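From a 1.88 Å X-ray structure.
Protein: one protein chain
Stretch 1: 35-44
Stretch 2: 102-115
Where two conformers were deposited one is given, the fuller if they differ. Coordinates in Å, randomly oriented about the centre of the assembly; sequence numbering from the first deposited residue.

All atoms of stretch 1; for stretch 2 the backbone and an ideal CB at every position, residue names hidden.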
# COMPACT_ATOMS: atom_id res chain seq x y z
N ILE A 35 -1.06 -1.58 4.98
CA ILE A 35 -1.34 -2.17 3.69
C ILE A 35 -0.45 -1.43 2.67
O ILE A 35 -0.62 -0.22 2.46
CB ILE A 35 -2.84 -2.03 3.31
CG1 ILE A 35 -3.76 -2.46 4.47
CG2 ILE A 35 -3.17 -2.79 2.02
CD1 ILE A 35 -3.46 -3.84 5.03
N LEU A 36 0.49 -2.14 2.08
CA LEU A 36 1.32 -1.56 1.10
C LEU A 36 0.61 -1.78 -0.24
O LEU A 36 0.43 -2.92 -0.68
CB LEU A 36 2.72 -2.17 1.19
CG LEU A 36 3.72 -1.76 0.13
CD1 LEU A 36 3.84 -0.18 -0.02
CD2 LEU A 36 5.06 -2.38 0.59
N PHE A 37 0.22 -0.69 -0.91
CA PHE A 37 -0.60 -0.83 -2.15
C PHE A 37 -0.03 -0.09 -3.35
O PHE A 37 -0.09 1.14 -3.42
CB PHE A 37 -2.05 -0.37 -1.82
CG PHE A 37 -3.02 -0.56 -2.92
CD1 PHE A 37 -3.43 -1.85 -3.31
CD2 PHE A 37 -3.54 0.54 -3.60
CE1 PHE A 37 -4.38 -2.02 -4.35
CE2 PHE A 37 -4.47 0.38 -4.64
CZ PHE A 37 -4.89 -0.91 -5.00
N PHE A 38 0.47 -0.83 -4.34
CA PHE A 38 1.08 -0.21 -5.52
C PHE A 38 0.04 -0.14 -6.62
O PHE A 38 -0.61 -1.14 -6.94
CB PHE A 38 2.31 -0.99 -6.02
CG PHE A 38 3.42 -1.12 -5.01
CD1 PHE A 38 4.45 -0.16 -4.96
CD2 PHE A 38 3.46 -2.23 -4.13
CE1 PHE A 38 5.50 -0.25 -4.00
CE2 PHE A 38 4.53 -2.35 -3.18
CZ PHE A 38 5.54 -1.36 -3.10
N TRP A 39 -0.12 1.05 -7.21
CA TRP A 39 -1.19 1.28 -8.17
C TRP A 39 -0.78 2.36 -9.16
O TRP A 39 0.25 3.04 -9.00
CB TRP A 39 -2.51 1.65 -7.45
CG TRP A 39 -2.50 3.02 -6.85
CD1 TRP A 39 -1.84 3.44 -5.70
CD2 TRP A 39 -3.16 4.17 -7.39
NE1 TRP A 39 -2.10 4.79 -5.49
CE2 TRP A 39 -2.89 5.25 -6.52
CE3 TRP A 39 -3.96 4.38 -8.53
CZ2 TRP A 39 -3.39 6.53 -6.76
CZ3 TRP A 39 -4.47 5.65 -8.76
CH2 TRP A 39 -4.18 6.71 -7.88
N ASP A 40 -1.58 2.48 -10.23
CA ASP A 40 -1.27 3.36 -11.35
C ASP A 40 -2.59 3.93 -11.85
O ASP A 40 -3.51 3.18 -12.19
CB ASP A 40 -0.56 2.54 -12.44
CG ASP A 40 -0.10 3.35 -13.63
OD1 ASP A 40 -0.47 4.53 -13.81
OD2 ASP A 40 0.62 2.75 -14.45
N SER A 41 -2.70 5.26 -11.88
CA SER A 41 -3.95 5.88 -12.37
C SER A 41 -4.18 5.56 -13.84
O SER A 41 -5.33 5.52 -14.31
CB SER A 41 -3.93 7.40 -12.13
OG SER A 41 -3.12 8.04 -13.12
N GLN A 42 -3.11 5.29 -14.57
CA GLN A 42 -3.25 4.98 -15.99
C GLN A 42 -3.86 3.63 -16.27
O GLN A 42 -4.06 3.27 -17.42
CB GLN A 42 -1.92 5.16 -16.71
CG GLN A 42 -1.41 6.60 -16.56
CD GLN A 42 -2.48 7.62 -16.94
OE1 GLN A 42 -2.69 7.87 -18.11
NE2 GLN A 42 -3.15 8.22 -15.94
N CYS A 43 -4.19 2.88 -15.23
CA CYS A 43 -4.95 1.64 -15.41
C CYS A 43 -6.40 1.92 -15.69
O CYS A 43 -7.13 1.02 -16.08
CB CYS A 43 -4.89 0.78 -14.16
SG CYS A 43 -3.32 0.01 -13.96
N GLY A 44 -6.82 3.16 -15.49
CA GLY A 44 -8.14 3.64 -15.94
C GLY A 44 -8.83 4.38 -14.82
O GLY A 44 -8.64 4.06 -13.64
N UNK A 102 13.03 1.86 -7.23
CA UNK A 102 13.05 1.11 -8.44
C UNK A 102 11.96 0.04 -8.31
O UNK A 102 12.20 -0.95 -7.62
CB UNK A 102 14.43 0.51 -8.70
N UNK A 103 10.76 0.23 -8.89
CA UNK A 103 9.62 -0.65 -8.52
C UNK A 103 9.80 -2.08 -9.02
O UNK A 103 9.35 -3.05 -8.39
CB UNK A 103 8.31 -0.08 -9.08
N UNK A 104 10.48 -2.20 -10.14
CA UNK A 104 10.82 -3.51 -10.68
C UNK A 104 11.91 -4.25 -9.94
O UNK A 104 11.71 -5.40 -9.56
CB UNK A 104 11.24 -3.36 -12.14
N UNK A 105 13.05 -3.62 -9.68
CA UNK A 105 14.10 -4.31 -8.92
C UNK A 105 13.63 -4.57 -7.48
O UNK A 105 13.64 -5.71 -7.02
CB UNK A 105 15.39 -3.49 -8.92
N UNK A 106 13.21 -3.53 -6.78
CA UNK A 106 12.95 -3.66 -5.35
C UNK A 106 11.67 -4.46 -4.99
O UNK A 106 11.68 -5.26 -4.05
CB UNK A 106 12.85 -2.26 -4.74
N UNK A 107 10.58 -4.26 -5.73
CA UNK A 107 9.27 -4.83 -5.36
C UNK A 107 8.65 -5.73 -6.42
O UNK A 107 7.55 -6.27 -6.21
CB UNK A 107 8.29 -3.70 -5.05
N UNK A 108 9.35 -5.91 -7.54
CA UNK A 108 8.84 -6.73 -8.65
C UNK A 108 7.44 -6.33 -9.13
O UNK A 108 6.58 -7.20 -9.36
CB UNK A 108 8.82 -8.20 -8.23
N UNK A 109 7.23 -5.02 -9.29
CA UNK A 109 5.94 -4.50 -9.77
C UNK A 109 5.87 -4.53 -11.31
O UNK A 109 6.57 -3.76 -11.98
CB UNK A 109 5.72 -3.07 -9.26
N UNK A 110 5.05 -5.44 -11.85
CA UNK A 110 4.72 -5.42 -13.30
C UNK A 110 3.26 -5.03 -13.49
O UNK A 110 2.94 -3.83 -13.48
CB UNK A 110 4.99 -6.78 -13.95
N UNK A 111 2.35 -5.99 -13.60
CA UNK A 111 0.94 -5.62 -13.53
C UNK A 111 0.66 -4.87 -12.20
O UNK A 111 1.19 -5.23 -11.14
CB UNK A 111 0.06 -6.86 -13.65
N UNK A 112 -0.16 -3.82 -12.26
CA UNK A 112 -0.70 -3.20 -11.04
C UNK A 112 -2.21 -3.49 -11.01
O UNK A 112 -2.79 -3.82 -12.07
CB UNK A 112 -0.42 -1.70 -11.00
N UNK A 113 -2.87 -3.39 -9.82
CA UNK A 113 -2.25 -2.97 -8.56
C UNK A 113 -1.71 -4.19 -7.85
O UNK A 113 -2.02 -5.33 -8.27
CB UNK A 113 -3.24 -2.22 -7.67
N UNK A 114 -0.90 -3.97 -6.82
CA UNK A 114 -0.28 -5.06 -6.06
C UNK A 114 -0.38 -4.70 -4.57
O UNK A 114 -0.07 -3.58 -4.19
CB UNK A 114 1.17 -5.28 -6.48
N UNK A 115 -0.76 -5.67 -3.73
CA UNK A 115 -1.02 -5.39 -2.31
C UNK A 115 -0.20 -6.32 -1.38
O UNK A 115 -0.17 -7.56 -1.58
CB UNK A 115 -2.51 -5.55 -2.02

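Position 102 lies far from stretch 1, just ahead of a turn of helix whose first amides lack backbone acceptors, which suits Asp, Asn, Ser or Thr. It is Asp 102, whose OD2 accepts from the backbone N of 105 at 3.2 Å, a capping bond. At 103 CA-to-CB points toward stretch 1, but the ideal CB has nothing of it within 5.5 Å; a long apolar or aromatic side chain could bridge the gap to the ring of Phe 38. Phe 103 does so, rim to rim, its CE1 3.8 Å from Phe 38 CE1. Positions 104, 105 and 106 are out of reach and leave the choice wide; they hold Lys 104, Ile 105 and Thr 106.

At 107 the ideal CB lies 4.1 Å from Phe 38 CZ and points toward stretch 1, with Leu 36 beyond. A large apolar or aromatic residue would suit. The residue is Tyr 107: Phe 38 CZ sits over one face of the Tyr 107 ring, 3.5 Å from Tyr 107 CG, with the two rings oblique to each other. Tyr 107 OH comes within 3.4 Å of Leu 36 CD2; that hydroxyl is hydrogen-bonded elsewhere in the structure.

Position 108 has positive phi (52°), which favours Gly, Asn or Asp, and it is Asp 108. From 109, CA-to-CB again points toward stretch 1. The ideal CB of 109 is 5.1 Å from Phe 38 CB, so a mid-sized aliphatic chain could reach the ring. Ile 109 places CD1 over one face of Phe 38, 3.9 Å from CD1 to the ring centroid. Neither 110 nor 111 meets stretch 1, and many residues would serve; they are Tyr 110 and Ala 111.

The CB at 112 points toward the backbone of Phe 38 to Asp 40, with the carboxylate of Asp 40 and the sulfur of Cys 43 nearby, so a small polar side chain fits. Thr 112 brings OG1 to 3.3 Å from Cys 43 SG, and a water links OG1 (2.7 Å from the water O) to Asp 40 OD2 (3.0 Å from the water O).

The peptide bond before 113 is cis, the strongest sign of Pro. Pro 113 sets CB 3.5 Å from Phe 37 CZ and 4.1 Å from Trp 39 CB.

At 114 the backbone pairs antiparallel with Phe 38: Phe 38 N donates to the O of 114 and the N of 114 donates to Phe 38 O, both at 2.8 Å. Its CB shares a sheet face with Phe 38, where a beta-branched aliphatic is natural. The residue is Val 114, whose CB lies 4.4 Å from Phe 38 CD2.

The CB at 115 points to the same side of the sheet as that of Phe 37, near Ile 35, and a larger aliphatic would suit. Leu 115 packs CB 4.0 Å from Phe 37 CD1 and CG 3.6 Å from Ile 35 CG2.

Stretch 2, residues 102-115: DFKITYDIYATPVL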
# COMPACT_ATOMS: atom_id res chain seq x y z
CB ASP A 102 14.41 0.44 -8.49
CG ASP A 102 14.69 -0.16 -9.83
OD1 ASP A 102 15.90 -0.21 -10.21
OD2 ASP A 102 13.71 -0.59 -10.50
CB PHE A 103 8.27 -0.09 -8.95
CG PHE A 103 7.90 1.20 -8.26
CD1 PHE A 103 7.43 1.18 -6.97
CD2 PHE A 103 8.02 2.41 -8.92
CE1 PHE A 103 7.09 2.36 -6.29
CE2 PHE A 103 7.69 3.59 -8.26
CZ PHE A 103 7.21 3.58 -6.96
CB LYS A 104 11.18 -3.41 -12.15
CG LYS A 104 10.06 -3.90 -13.04
CD LYS A 104 9.33 -2.73 -13.64
CE LYS A 104 9.26 -2.94 -15.13
NZ LYS A 104 8.61 -1.77 -15.74
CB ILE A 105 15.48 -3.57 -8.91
CG1 ILE A 105 16.08 -3.55 -10.32
CG2 ILE A 105 16.46 -4.18 -7.81
CD1 ILE A 105 17.40 -2.77 -10.44
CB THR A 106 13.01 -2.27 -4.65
OG1 THR A 106 14.26 -1.64 -5.01
CG2 THR A 106 12.97 -2.41 -3.15
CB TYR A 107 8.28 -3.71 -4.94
CG TYR A 107 8.31 -3.39 -3.46
CD1 TYR A 107 9.08 -2.31 -2.97
CD2 TYR A 107 7.59 -4.18 -2.54
CE1 TYR A 107 9.12 -2.03 -1.58
CE2 TYR A 107 7.63 -3.90 -1.16
CZ TYR A 107 8.37 -2.80 -0.70
OH TYR A 107 8.41 -2.52 0.64
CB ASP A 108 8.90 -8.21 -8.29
CG ASP A 108 10.33 -8.69 -8.16
OD1 ASP A 108 11.03 -8.70 -9.20
OD2 ASP A 108 10.78 -9.01 -7.03
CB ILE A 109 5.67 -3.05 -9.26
CG1 ILE A 109 5.84 -2.97 -7.73
CG2 ILE A 109 4.27 -2.61 -9.67
CD1 ILE A 109 4.82 -3.83 -6.93
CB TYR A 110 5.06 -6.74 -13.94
CG TYR A 110 6.54 -6.93 -13.92
CD1 TYR A 110 7.34 -6.38 -14.93
CD2 TYR A 110 7.16 -7.58 -12.85
CE1 TYR A 110 8.72 -6.53 -14.91
CE2 TYR A 110 8.54 -7.72 -12.79
CZ TYR A 110 9.31 -7.20 -13.83
OH TYR A 110 10.67 -7.35 -13.80
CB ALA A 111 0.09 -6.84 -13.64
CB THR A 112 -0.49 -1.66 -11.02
OG1 THR A 112 -0.74 -1.14 -12.33
CG2 THR A 112 0.94 -1.30 -10.61
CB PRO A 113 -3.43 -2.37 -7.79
CG PRO A 113 -4.66 -3.10 -8.30
CD PRO A 113 -4.30 -3.72 -9.65
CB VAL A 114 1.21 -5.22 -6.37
CG1 VAL A 114 1.76 -6.42 -5.56
CG2 VAL A 114 1.47 -5.43 -7.87
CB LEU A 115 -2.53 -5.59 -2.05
CG LEU A 115 -3.11 -5.24 -0.68
CD1 LEU A 115 -4.57 -4.96 -0.84
CD2 LEU A 115 -2.90 -6.42 0.30
O HOH W 1 1.05 -0.16 -14.07
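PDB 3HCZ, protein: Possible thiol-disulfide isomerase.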